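Long-range contact in periplasmic solute binding protein (Candidatus liberibacter, PDB 4UDO), which binds manganese and zinc ions and probably serves as the solute-binding component of a periplasmic metal-uptake system: residues Gln52-Ile57 / Lys77-Ile82. Numbering follows the deposited sequence.
Sequences QNADLI and KGTKII
Ile-57 and Ile-81 pair in parallel between strands 56-59 and 80-83, with Ile-57 N donating to Lys-80 O (2.9 Å) and Ile-57 O accepting from Ile-82 N (2.7 Å), both bonds nearly straight. The strands are neighbours in a four-stranded parallel sheet, 80-83 outermost within the chain, away from the metal site. Asp-55 O lies too far from Lys-80 N (4.2 Å) for a direct bond; a water mediates it, donating to Asp-55 O and Gly-78 O and accepting from Lys-80 N. Gly-78 suits the turn before the strand, since its positive phi of 87° would press a CB against the preceding carbonyl.

Thr-79 uses both its branches. Its hydroxyl donates to Ala-54 O (2.6 Å), the carbonyl just past the end of helix 45-53, from 21° out of the carbonyl plane. Its methyl CG2, anti to the backbone N, meets Ile-57 CG1 at 3.9 Å, the two side chains crossing at about a right angle. On the other face Leu-56 reaches across with CD1, 3.5 Å from Ile-82 CG1; helix 111-128 covers both through Ala-124, which suits apolar side chains. Lys-80 starts on that face but leads its amine away, as befits an exposed edge strand. Asp-55 points away from 77-82: OD2 accepts from Val-6 N of strand 6-9, and OD1 forms a salt bridge with Lys-76.

Direct backbone bonds thus join the edge strand at Ile-57, while a hydroxyl and a water satisfy backbone groups at its start.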
loop_
_atom_site.group_PDB
_atom_site.type_symbol
_atom_site.label_atom_id
_atom_site.label_comp_id
_atom_site.label_asym_id
_atom_site.label_seq_id
_atom_site.Cartn_x
_atom_site.Cartn_y
_atom_site.Cartn_z
ATOM N N GLN A 52 2.741 -6.836 23.313
ATOM C CA GLN A 52 3.676 -7.025 24.452
ATOM C C GLN A 52 4.932 -7.790 24.063
ATOM O O GLN A 52 6.016 -7.474 24.528
ATOM C CB GLN A 52 3.001 -7.758 25.633
ATOM C CG GLN A 52 2.003 -6.908 26.402
ATOM C CD GLN A 52 2.626 -5.625 26.901
ATOM O OE1 GLN A 52 3.659 -5.656 27.550
ATOM N NE2 GLN A 52 2.012 -4.493 26.584
ATOM N N ASN A 53 4.783 -8.806 23.221
ATOM C CA ASN A 53 5.925 -9.592 22.777
ATOM C C ASN A 53 6.839 -8.848 21.801
ATOM O O ASN A 53 7.994 -9.208 21.675
ATOM C CB ASN A 53 5.466 -10.905 22.152
ATOM C CG ASN A 53 4.871 -11.869 23.171
ATOM O OD1 ASN A 53 5.213 -11.850 24.359
ATOM N ND2 ASN A 53 3.981 -12.716 22.707
ATOM N N ALA A 54 6.342 -7.806 21.138
ATOM C CA ALA A 54 7.143 -7.076 20.143
ATOM C C ALA A 54 8.425 -6.465 20.717
ATOM O O ALA A 54 8.377 -5.700 21.691
ATOM C CB ALA A 54 6.317 -5.984 19.490
ATOM N N ASP A 55 9.561 -6.817 20.107
ATOM C CA ASP A 55 10.839 -6.126 20.358
ATOM C C ASP A 55 11.009 -4.904 19.468
ATOM O O ASP A 55 11.851 -4.041 19.728
ATOM C CB ASP A 55 12.007 -7.086 20.139
ATOM C CG ASP A 55 12.006 -8.197 21.143
ATOM O OD1 ASP A 55 12.103 -7.873 22.346
ATOM O OD2 ASP A 55 11.882 -9.373 20.743
ATOM N N LEU A 56 10.204 -4.847 18.413
ATOM C CA LEU A 56 10.237 -3.751 17.449
ATOM C C LEU A 56 8.861 -3.722 16.806
ATOM O O LEU A 56 8.299 -4.785 16.500
ATOM C CB LEU A 56 11.321 -4.024 16.400
ATOM C CG LEU A 56 11.430 -3.094 15.196
ATOM C CD1 LEU A 56 11.780 -1.700 15.653
ATOM C CD2 LEU A 56 12.483 -3.595 14.224
ATOM N N ILE A 57 8.317 -2.525 16.606
ATOM C CA ILE A 57 7.032 -2.381 15.947
ATOM C C ILE A 57 7.180 -1.539 14.682
ATOM O O ILE A 57 7.694 -0.424 14.725
ATOM C CB ILE A 57 5.981 -1.759 16.881
ATOM C CG1 ILE A 57 5.798 -2.640 18.120
ATOM C CG2 ILE A 57 4.664 -1.584 16.148
ATOM C CD1 ILE A 57 4.894 -2.030 19.175
ATOM N N LYS A 77 10.050 -2.689 27.508
ATOM C CA LYS A 77 11.156 -1.761 27.652
ATOM C C LYS A 77 12.083 -1.858 26.452
ATOM O O LYS A 77 12.505 -2.948 26.074
ATOM C CB LYS A 77 11.935 -2.086 28.930
ATOM C CG LYS A 77 13.249 -1.339 29.114
ATOM C CD LYS A 77 13.057 0.167 29.178
ATOM C CE LYS A 77 14.060 0.828 30.118
ATOM N NZ LYS A 77 15.444 0.278 29.997
ATOM N N GLY A 78 12.402 -0.711 25.864
ATOM C CA GLY A 78 13.287 -0.668 24.707
ATOM C C GLY A 78 12.604 -0.858 23.358
ATOM O O GLY A 78 13.238 -0.659 22.338
ATOM N N THR A 79 11.330 -1.239 23.335
ATOM C CA THR A 79 10.652 -1.483 22.059
ATOM C C THR A 79 10.311 -0.159 21.402
ATOM O O THR A 79 9.592 0.648 21.977
ATOM C CB THR A 79 9.383 -2.346 22.218
ATOM O OG1 THR A 79 9.772 -3.689 22.528
ATOM C CG2 THR A 79 8.558 -2.360 20.920
ATOM N N LYS A 80 10.849 0.051 20.204
ATOM C CA LYS A 80 10.564 1.245 19.411
ATOM C C LYS A 80 9.490 1.006 18.357
ATOM O O LYS A 80 9.310 -0.113 17.854
ATOM C CB LYS A 80 11.844 1.728 18.723
ATOM C CG LYS A 80 12.860 2.279 19.702
ATOM C CD LYS A 80 14.240 2.437 19.084
ATOM C CE LYS A 80 15.193 3.079 20.088
ATOM N NZ LYS A 80 16.597 3.136 19.602
ATOM N N ILE A 81 8.781 2.077 18.033
ATOM C CA ILE A 81 7.856 2.101 16.922
ATOM C C ILE A 81 8.545 2.809 15.765
ATOM O O ILE A 81 8.859 3.989 15.872
ATOM C CB ILE A 81 6.582 2.872 17.274
ATOM C CG1 ILE A 81 5.881 2.223 18.478
ATOM C CG2 ILE A 81 5.653 2.926 16.073
ATOM C CD1 ILE A 81 4.722 3.037 19.006
ATOM N N ILE A 82 8.774 2.092 14.670
ATOM C CA ILE A 82 9.416 2.655 13.492
ATOM C C ILE A 82 8.364 2.957 12.430
ATOM O O ILE A 82 7.474 2.155 12.182
ATOM C CB ILE A 82 10.464 1.680 12.913
ATOM C CG1 ILE A 82 11.555 1.379 13.937
ATOM C CG2 ILE A 82 11.088 2.225 11.633
ATOM C CD1 ILE A 82 12.313 2.589 14.418
HETATM O O HOH W 1 13.003 -1.715 19.466
#